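Amorpha-4,11-diene synthase (Artemisia annua, PDB 4GAX) probably catalyses the metal-dependent cyclisation of farnesyl diphosphate to sesquiterpenes, here as an alpha-bisabolol synthase variant engineered for product specificity. Local coordinates at residues L81-V84 with D85-R89; W338-T341 with C342-M345; V523-I526 with N527-F531. One frame throughout, in Å; residues are numbered along the deposited sequence.

Contact 1 (L81-V84 with D85-R89); sequences LKLV and DEIQR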
ATOM      1  N   LEU A  81       0.168   7.006  23.922  1.00 20.95           N
ATOM      2  CA  LEU A  81      -0.130   6.062  22.845  1.00 20.84           C
ATOM      3  C   LEU A  81      -1.366   6.510  22.099  1.00 22.19           C
ATOM      4  O   LEU A  81      -1.421   6.410  20.879  1.00 17.92           O
ATOM      5  CB  LEU A  81      -0.340   4.644  23.386  1.00 20.54           C
ATOM      6  CG  LEU A  81       0.918   3.957  23.925  1.00 23.01           C
ATOM      7  CD1 LEU A  81       0.545   2.570  24.432  1.00 23.71           C
ATOM      8  CD2 LEU A  81       1.965   3.853  22.819  1.00 19.10           C
ATOM      9  N   LYS A  82      -2.369   6.986  22.836  1.00 17.40           N
ATOM     10  CA  LYS A  82      -3.597   7.467  22.211  1.00 20.14           C
ATOM     11  C   LYS A  82      -3.332   8.671  21.310  1.00 23.64           C
ATOM     12  O   LYS A  82      -3.916   8.791  20.220  1.00 17.35           O
ATOM     13  CB  LYS A  82      -4.645   7.809  23.272  1.00 26.13           C
ATOM     14  CG  LYS A  82      -6.030   8.097  22.708  1.00 31.93           C
ATOM     15  CD  LYS A  82      -6.460   6.996  21.728  1.00 35.18           C
ATOM     16  CE  LYS A  82      -7.969   7.011  21.463  1.00 44.34           C
ATOM     17  NZ  LYS A  82      -8.413   8.159  20.617  1.00 43.80           N
ATOM     18  N   LEU A  83      -2.464   9.571  21.766  1.00 21.36           N
ATOM     19  CA  LEU A  83      -2.124  10.756  20.981  1.00 18.59           C
ATOM     20  C   LEU A  83      -1.382  10.348  19.716  1.00 19.40           C
ATOM     21  O   LEU A  83      -1.645  10.888  18.633  1.00 22.67           O
ATOM     22  CB  LEU A  83      -1.225  11.675  21.806  1.00 19.50           C
ATOM     23  CG  LEU A  83      -0.802  13.016  21.202  1.00 26.63           C
ATOM     24  CD1 LEU A  83      -2.010  13.776  20.683  1.00 32.64           C
ATOM     25  CD2 LEU A  83      -0.104  13.843  22.289  1.00 25.30           C
ATOM     26  N   VAL A  84      -0.453   9.399  19.855  1.00 19.80           N
ATOM     27  CA  VAL A  84       0.300   8.888  18.710  1.00 23.96           C
ATOM     28  C   VAL A  84      -0.682   8.292  17.706  1.00 21.72           C
ATOM     29  O   VAL A  84      -0.622   8.577  16.511  1.00 19.06           O
ATOM     30  CB  VAL A  84       1.338   7.815  19.142  1.00 19.76           C
ATOM     31  CG1 VAL A  84       1.901   7.080  17.933  1.00 18.39           C
ATOM     32  CG2 VAL A  84       2.472   8.447  19.960  1.00 18.69           C
ATOM     33  N   ASP A  85      -1.606   7.476  18.197  1.00 16.48           N
ATOM     34  CA  ASP A  85      -2.614   6.874  17.314  1.00 21.79           C
ATOM     35  C   ASP A  85      -3.428   7.933  16.555  1.00 20.30           C
ATOM     36  O   ASP A  85      -3.737   7.787  15.371  1.00 16.39           O
ATOM     37  CB  ASP A  85      -3.560   6.029  18.156  1.00 19.32           C
ATOM     38  CG  ASP A  85      -4.620   5.342  17.340  1.00 24.63           C
ATOM     39  OD1 ASP A  85      -4.276   4.720  16.312  1.00 28.01           O
ATOM     40  OD2 ASP A  85      -5.804   5.395  17.745  1.00 24.53           O
ATOM     41  N   GLU A  86      -3.808   9.003  17.242  1.00 17.76           N
ATOM     42  CA  GLU A  86      -4.635  10.021  16.603  1.00 21.66           C
ATOM     43  C   GLU A  86      -3.823  10.762  15.539  1.00 18.47           C
ATOM     44  O   GLU A  86      -4.307  11.029  14.429  1.00 20.26           O
ATOM     45  CB  GLU A  86      -5.173  10.977  17.656  1.00 24.93           C
ATOM     46  CG  GLU A  86      -6.172  10.320  18.572  1.00 29.38           C
ATOM     47  CD  GLU A  86      -6.508  11.193  19.762  1.00 40.29           C
ATOM     48  OE1 GLU A  86      -5.947  12.311  19.840  1.00 31.23           O
ATOM     49  OE2 GLU A  86      -7.323  10.760  20.613  1.00 42.98           O
ATOM     50  N   ILE A  87      -2.574  11.073  15.867  1.00 17.77           N
ATOM     51  CA  ILE A  87      -1.704  11.729  14.890  1.00 15.91           C
ATOM     52  C   ILE A  87      -1.545  10.844  13.642  1.00 20.92           C
ATOM     53  O   ILE A  87      -1.599  11.336  12.514  1.00 19.84           O
ATOM     54  CB  ILE A  87      -0.332  12.055  15.509  1.00 19.10           C
ATOM     55  CG1 ILE A  87      -0.508  13.096  16.615  1.00 20.84           C
ATOM     56  CG2 ILE A  87       0.643  12.557  14.436  1.00 20.32           C
ATOM     57  CD1 ILE A  87       0.759  13.288  17.504  1.00 17.46           C
ATOM     58  N   GLN A  88      -1.381   9.539  13.843  1.00 18.70           N
ATOM     59  CA  GLN A  88      -1.164   8.623  12.725  1.00 21.66           C
ATOM     60  C   GLN A  88      -2.418   8.499  11.867  1.00 18.64           C
ATOM     61  O   GLN A  88      -2.364   8.564  10.635  1.00 22.68           O
ATOM     62  CB  GLN A  88      -0.734   7.233  13.235  1.00 18.40           C
ATOM     63  CG  GLN A  88       0.693   7.178  13.785  1.00 22.05           C
ATOM     64  CD  GLN A  88       1.030   5.810  14.392  1.00 23.23           C
ATOM     65  OE1 GLN A  88       0.138   5.037  14.746  1.00 24.87           O
ATOM     66  NE2 GLN A  88       2.317   5.512  14.509  1.00 24.65           N
ATOM     67  N   ARG A  89      -3.554   8.299  12.521  1.00 17.32           N
ATOM     68  CA  ARG A  89      -4.808   8.149  11.796  1.00 20.29           C
ATOM     69  C   ARG A  89      -5.279   9.446  11.160  1.00 25.49           C
ATOM     70  O   ARG A  89      -5.986   9.422  10.141  1.00 28.04           O
ATOM     71  CB  ARG A  89      -5.880   7.568  12.723  1.00 15.47           C
ATOM     72  CG  ARG A  89      -5.449   6.213  13.325  1.00 19.07           C
ATOM     73  CD  ARG A  89      -6.561   5.633  14.156  1.00 24.66           C
ATOM     74  NE  ARG A  89      -7.662   5.210  13.307  1.00 23.15           N
ATOM     75  CZ  ARG A  89      -8.649   4.414  13.706  1.00 31.81           C
ATOM     76  NH1 ARG A  89      -8.687   3.974  14.960  1.00 32.05           N
ATOM     77  NH2 ARG A  89      -9.600   4.057  12.851  1.00 30.49           N
TER
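K82 and E86 are bridged by a salt bridge one turn apart on helix 77-89, at the looser flank of this stretch, while the buried V84 and I87, with L83 beside them, make its packed side. On the packed side the I87 CD1 methyl comes up against L83 CG at 4.0 Å, the two chains slanting across each other. From there the helix is closed in by its neighbours: L83 and I87 lie against L67 of helix 52-71, and V84, I87 and Q88 against I100 of helix 97-111. V84 and Q88 run alongside one another, and the Q88 NE2 amide nitrogen sits 3.8 Å from V84 CG1. The buried D85 carboxylate pairs through OD1 with R125 of helix 120-129 in another salt bridge.

The flank of K82 and E86 is partly exposed. The lysine chain starts with CG anti to its backbone N (chi1 -170°) and bends at chi2 and chi4, which brings K82 NZ to 2.8 Å from E86 OE2. That oxygen uses its anti lone pair, the one turned away from OE1; E158 is a second, long and weak partner for the amine. Four i to i+4 backbone bonds join 81-84 to 85-88, such as I87 N to L83 O at 2.9 Å. The chemistry thus divides: apolar branches join the helix to its neighbours, and K82 and E86 pair on its open flank, which probably favours both ionised forms.

Contact 2 (W338-T341 with C342-M345); sequences WSIT and CLDM
L343 N donates to I340 O over 3.1 Å, the shortest hydrogen bond between the two halves of this surface loop. It is a 3-10 bond, spanning three residues, and its N-H...O angle is only 142°, with the donor lifted above the carbonyl plane. One residue earlier C342 N reaches S339 O at 3.3 Å from a similarly raised position, though along a straighter line. M345 N to C342 O repeats the i to i+3 step, so the chain winds tightly just after helix 325-337.

C342 has its thiol swung between its own backbone N and carbonyl carbon (chi1 76°), which brings SG to 3.3 Å from S339 O. The cysteine is buried, closed in by A334 and R337 of helix 325-337 and by Y354 of helix 351-370. Outside it, I340 CD1 meets L343 CD2 at 4.2 Å, a loose apolar touch near the surface; L343 also rests on K351 and Y354. The hydroxyls S339 OG and T341 OG1 are hydrogen-bonded to each other at 3.1 Å, and the backbone N of S339 donates to the Y354 hydroxyl. W338, the first residue to leave the helix, packs edge-to-face with F357 and Y361. With both backbone hydrogen bonds arriving above the carbonyl planes, the turn itself is probably only modestly stabilised, and C342 and W338 make contacts with the neighbouring helices.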
ATOM      1  N   TRP A 338      19.830  -2.683 -23.466  1.00 37.70           N
ATOM      2  CA  TRP A 338      19.662  -1.451 -22.694  1.00 31.67           C
ATOM      3  C   TRP A 338      20.489  -0.322 -23.298  1.00 28.27           C
ATOM      4  O   TRP A 338      21.416   0.192 -22.662  1.00 35.79           O
ATOM      5  CB  TRP A 338      20.076  -1.675 -21.239  1.00 33.78           C
ATOM      6  CG  TRP A 338      19.476  -0.706 -20.254  1.00 32.12           C
ATOM      7  CD1 TRP A 338      19.875   0.579 -20.020  1.00 29.20           C
ATOM      8  CD2 TRP A 338      18.384  -0.960 -19.352  1.00 34.07           C
ATOM      9  NE1 TRP A 338      19.096   1.146 -19.032  1.00 31.36           N
ATOM     10  CE2 TRP A 338      18.173   0.222 -18.607  1.00 36.29           C
ATOM     11  CE3 TRP A 338      17.564  -2.068 -19.107  1.00 26.74           C
ATOM     12  CZ2 TRP A 338      17.174   0.327 -17.627  1.00 32.88           C
ATOM     13  CZ3 TRP A 338      16.571  -1.966 -18.125  1.00 23.91           C
ATOM     14  CH2 TRP A 338      16.386  -0.777 -17.400  1.00 27.10           C
ATOM     15  N   SER A 339      20.156   0.054 -24.530  1.00 26.68           N
ATOM     16  CA  SER A 339      20.834   1.157 -25.203  1.00 33.45           C
ATOM     17  C   SER A 339      20.009   1.639 -26.377  1.00 31.11           C
ATOM     18  O   SER A 339      19.464   0.832 -27.141  1.00 36.01           O
ATOM     19  CB  SER A 339      22.216   0.738 -25.707  1.00 42.04           C
ATOM     20  OG  SER A 339      22.750   1.747 -26.551  1.00 37.70           O
ATOM     21  N   ILE A 340      19.939   2.955 -26.532  1.00 32.16           N
ATOM     22  CA  ILE A 340      19.164   3.543 -27.614  1.00 34.43           C
ATOM     23  C   ILE A 340      19.741   3.190 -28.985  1.00 40.48           C
ATOM     24  O   ILE A 340      19.039   3.252 -30.001  1.00 39.62           O
ATOM     25  CB  ILE A 340      19.045   5.075 -27.445  1.00 38.61           C
ATOM     26  CG1 ILE A 340      17.816   5.588 -28.192  1.00 46.64           C
ATOM     27  CG2 ILE A 340      20.326   5.788 -27.883  1.00 40.81           C
ATOM     28  CD1 ILE A 340      16.527   4.906 -27.747  1.00 46.78           C
ATOM     29  N   THR A 341      21.013   2.796 -29.013  1.00 30.54           N
ATOM     30  CA  THR A 341      21.685   2.495 -30.275  1.00 39.11           C
ATOM     31  C   THR A 341      21.102   1.274 -30.978  1.00 45.00           C
ATOM     32  O   THR A 341      21.243   1.131 -32.191  1.00 50.99           O
ATOM     33  CB  THR A 341      23.192   2.248 -30.084  1.00 50.14           C
ATOM     34  OG1 THR A 341      23.394   0.956 -29.497  1.00 57.37           O
ATOM     35  CG2 THR A 341      23.810   3.321 -29.194  1.00 43.62           C
ATOM     36  N   CYS A 342      20.458   0.386 -30.230  1.00 44.43           N
ATOM     37  CA  CYS A 342      19.837  -0.778 -30.862  1.00 56.06           C
ATOM     38  C   CYS A 342      18.374  -0.523 -31.265  1.00 51.96           C
ATOM     39  O   CYS A 342      17.600  -1.467 -31.454  1.00 47.83           O
ATOM     40  CB  CYS A 342      19.951  -2.017 -29.970  1.00 57.47           C
ATOM     41  SG  CYS A 342      18.813  -2.033 -28.570  1.00 44.12           S
ATOM     42  N   LEU A 343      18.007   0.751 -31.413  1.00 39.01           N
ATOM     43  CA  LEU A 343      16.653   1.133 -31.820  1.00 37.21           C
ATOM     44  C   LEU A 343      16.336   0.578 -33.210  1.00 37.59           C
ATOM     45  O   LEU A 343      15.180   0.293 -33.537  1.00 40.74           O
ATOM     46  CB  LEU A 343      16.542   2.655 -31.839  1.00 42.81           C
ATOM     47  CG  LEU A 343      15.210   3.387 -31.641  1.00 51.80           C
ATOM     48  CD1 LEU A 343      14.485   3.558 -32.952  1.00 55.20           C
ATOM     49  CD2 LEU A 343      14.313   2.711 -30.597  1.00 47.37           C
ATOM     50  N   ASP A 344      17.375   0.417 -34.021  1.00 29.09           N
ATOM     51  CA  ASP A 344      17.225  -0.078 -35.391  1.00 30.59           C
ATOM     52  C   ASP A 344      16.961  -1.576 -35.459  1.00 38.71           C
ATOM     53  O   ASP A 344      16.551  -2.097 -36.506  1.00 48.07           O
ATOM     54  CB  ASP A 344      18.480   0.237 -36.199  1.00 36.97           C
ATOM     55  CG  ASP A 344      18.564   1.693 -36.589  1.00 64.22           C
ATOM     56  OD1 ASP A 344      17.494   2.321 -36.762  1.00 65.26           O
ATOM     57  OD2 ASP A 344      19.696   2.207 -36.726  1.00 77.72           O
ATOM     58  N   MET A 345      17.218  -2.280 -34.362  1.00 36.38           N
ATOM     59  CA  MET A 345      17.056  -3.729 -34.369  1.00 42.66           C
ATOM     60  C   MET A 345      15.623  -4.127 -33.993  1.00 42.43           C
ATOM     61  O   MET A 345      15.283  -5.306 -33.956  1.00 37.74           O
ATOM     62  CB  MET A 345      18.079  -4.395 -33.429  1.00 47.98           C
ATOM     63  CG  MET A 345      17.587  -4.615 -32.000  1.00 56.19           C
ATOM     64  SD  MET A 345      18.757  -5.490 -30.928  1.00104.24           S
ATOM     65  CE  MET A 345      17.632  -6.567 -30.035  1.00 52.98           C
TER

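Contact 3 (V523-I526 with N527-F531); sequences VAVI and NLVHF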
ATOM      1  N   VAL A 523       8.099  -0.088   4.988  1.00 16.04           N
ATOM      2  CA  VAL A 523       6.781   0.537   5.080  1.00 17.69           C
ATOM      3  C   VAL A 523       6.212   0.668   3.667  1.00 19.83           C
ATOM      4  O   VAL A 523       5.031   0.393   3.443  1.00 18.70           O
ATOM      5  CB  VAL A 523       6.844   1.918   5.794  1.00 23.79           C
ATOM      6  CG1 VAL A 523       5.549   2.731   5.584  1.00 15.67           C
ATOM      7  CG2 VAL A 523       7.145   1.733   7.295  1.00 19.01           C
ATOM      8  N   ALA A 524       7.060   1.057   2.713  1.00 21.57           N
ATOM      9  CA  ALA A 524       6.639   1.165   1.312  1.00 20.54           C
ATOM     10  C   ALA A 524       6.175  -0.185   0.792  1.00 21.86           C
ATOM     11  O   ALA A 524       5.155  -0.270   0.122  1.00 22.01           O
ATOM     12  CB  ALA A 524       7.790   1.690   0.432  1.00 18.15           C
ATOM     13  N   VAL A 525       6.945  -1.233   1.082  1.00 15.72           N
ATOM     14  CA  VAL A 525       6.577  -2.571   0.650  1.00 15.97           C
ATOM     15  C   VAL A 525       5.218  -2.964   1.234  1.00 19.79           C
ATOM     16  O   VAL A 525       4.364  -3.462   0.511  1.00 20.84           O
ATOM     17  CB  VAL A 525       7.633  -3.637   1.036  1.00 22.34           C
ATOM     18  CG1 VAL A 525       7.078  -5.054   0.778  1.00 17.16           C
ATOM     19  CG2 VAL A 525       8.947  -3.419   0.243  1.00 24.33           C
ATOM     20  N   ILE A 526       5.014  -2.741   2.531  1.00 18.15           N
ATOM     21  CA  ILE A 526       3.783  -3.206   3.164  1.00 16.69           C
ATOM     22  C   ILE A 526       2.580  -2.434   2.612  1.00 15.63           C
ATOM     23  O   ILE A 526       1.492  -2.995   2.471  1.00 18.89           O
ATOM     24  CB  ILE A 526       3.827  -3.167   4.730  1.00 22.37           C
ATOM     25  CG1 ILE A 526       2.706  -4.027   5.321  1.00 21.79           C
ATOM     26  CG2 ILE A 526       3.678  -1.741   5.293  1.00 18.01           C
ATOM     27  CD1 ILE A 526       2.880  -5.507   5.058  1.00 26.36           C
ATOM     28  N   ASN A 527       2.789  -1.167   2.261  1.00 14.44           N
ATOM     29  CA  ASN A 527       1.698  -0.368   1.709  1.00 16.14           C
ATOM     30  C   ASN A 527       1.331  -0.922   0.337  1.00 18.69           C
ATOM     31  O   ASN A 527       0.153  -1.074   0.016  1.00 19.24           O
ATOM     32  CB  ASN A 527       2.086   1.113   1.604  1.00 15.99           C
ATOM     33  CG  ASN A 527       2.197   1.794   2.960  1.00 22.57           C
ATOM     34  OD1 ASN A 527       1.654   1.311   3.970  1.00 17.32           O
ATOM     35  ND2 ASN A 527       2.896   2.928   2.988  1.00 14.28           N
ATOM     36  N   LEU A 528       2.345  -1.233  -0.472  1.00 17.10           N
ATOM     37  CA  LEU A 528       2.080  -1.808  -1.793  1.00 16.28           C
ATOM     38  C   LEU A 528       1.359  -3.150  -1.687  1.00 21.38           C
ATOM     39  O   LEU A 528       0.532  -3.477  -2.537  1.00 18.29           O
ATOM     40  CB  LEU A 528       3.366  -1.953  -2.618  1.00 15.04           C
ATOM     41  CG  LEU A 528       3.926  -0.608  -3.108  1.00 21.03           C
ATOM     42  CD1 LEU A 528       5.295  -0.798  -3.763  1.00 29.16           C
ATOM     43  CD2 LEU A 528       2.963   0.058  -4.088  1.00 19.08           C
ATOM     44  N   VAL A 529       1.660  -3.933  -0.655  1.00 16.41           N
ATOM     45  CA  VAL A 529       0.923  -5.196  -0.460  1.00 19.50           C
ATOM     46  C   VAL A 529      -0.534  -4.929  -0.089  1.00 13.91           C
ATOM     47  O   VAL A 529      -1.445  -5.549  -0.633  1.00 20.50           O
ATOM     48  CB  VAL A 529       1.567  -6.077   0.655  1.00 23.64           C
ATOM     49  CG1 VAL A 529       0.717  -7.319   0.914  1.00 26.44           C
ATOM     50  CG2 VAL A 529       2.980  -6.493   0.264  1.00 24.16           C
ATOM     51  N   HIS A 530      -0.765  -3.999   0.833  1.00 16.47           N
ATOM     52  CA  HIS A 530      -2.143  -3.662   1.211  1.00 18.89           C
ATOM     53  C   HIS A 530      -2.914  -3.033   0.053  1.00 23.68           C
ATOM     54  O   HIS A 530      -4.133  -3.220  -0.083  1.00 21.62           O
ATOM     55  CB  HIS A 530      -2.157  -2.746   2.442  1.00 18.13           C
ATOM     56  CG  HIS A 530      -1.847  -3.465   3.716  1.00 18.92           C
ATOM     57  ND1 HIS A 530      -1.078  -2.914   4.719  1.00 21.29           N
ATOM     58  CD2 HIS A 530      -2.210  -4.696   4.146  1.00 15.84           C
ATOM     59  CE1 HIS A 530      -0.975  -3.780   5.714  1.00 19.64           C
ATOM     60  NE2 HIS A 530      -1.648  -4.872   5.388  1.00 23.00           N
ATOM     61  N   PHE A 531      -2.199  -2.311  -0.802  1.00 18.54           N
ATOM     62  CA  PHE A 531      -2.834  -1.755  -2.001  1.00 19.47           C
ATOM     63  C   PHE A 531      -3.492  -2.811  -2.887  1.00 19.63           C
ATOM     64  O   PHE A 531      -4.492  -2.533  -3.594  1.00 21.30           O
ATOM     65  CB  PHE A 531      -1.836  -0.932  -2.825  1.00 18.43           C
ATOM     66  CG  PHE A 531      -2.434  -0.360  -4.066  1.00 25.03           C
ATOM     67  CD1 PHE A 531      -3.334   0.691  -3.984  1.00 27.95           C
ATOM     68  CD2 PHE A 531      -2.126  -0.883  -5.312  1.00 23.61           C
ATOM     69  CE1 PHE A 531      -3.907   1.225  -5.125  1.00 27.34           C
ATOM     70  CE2 PHE A 531      -2.696  -0.347  -6.466  1.00 27.93           C
ATOM     71  CZ  PHE A 531      -3.586   0.710  -6.369  1.00 24.32           C
TER
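I526 and H530 lie side by side one turn apart on α-helix 519-535, in the buried interior of the all-helical terpene synthase fold. The isoleucine CG1 branch, anti to its backbone N (chi1 -163°), runs beside the imidazole and brings I526 CG1 to 3.7 Å from H530 CE1. The helix's own bond, H530 N to I526 O at 3.0 Å, holds the two residues in step. One turn back, V523 and N527 repeat the pattern: V523 CG1 lies 3.7 Å from N527 ND2, the carboxamide extending alongside the valine. The I526 and N527 side chains cross at about a right angle, with I526 CG2 3.9 Å from N527 OD1. On another side V525 CG1 and V529 CG2 approach only to 4.4 Å, a light apolar touch.

Beyond this shell come a loop residue and neighbouring helices. W215, from the loop between helices 200-211 and 219-232, bears on both I526 and H530, meeting the imidazole edge-to-face, and I507 of helix 489-513 backs I526 and V529. Helix 447-461 supplies L448 against V525 and L455 against V529. L528 faces W288 and S292 of helix 282-292, and the F531 ring meets that of W288 with their planes at about 30°. The same helix settles the asparagine: within its own turn N527 ND2 stands too badly angled to bond V523 O, and it donates instead to the backbone carbonyl oxygen of S292.

Overall arrangement
The three contacts follow one another along the chain without touching. Contact 3 sits close to the middle of the molecule, its centre about 3 Å from that of the chain, while contacts 1 and 2 lie on opposite sides, their centres about 53 Å apart. From contact 3 the nearest atoms of contact 1 are about 9 Å away and those of contact 2 about 18 Å. The loop between helices 200-211 and 219-232 links the first pair: L214 meets R89, and its neighbour W215 packs on I526 and H530. None of the three includes the aspartate-rich DDIYD sequence of helix 299-322, probably the metal-binding motif of the active site.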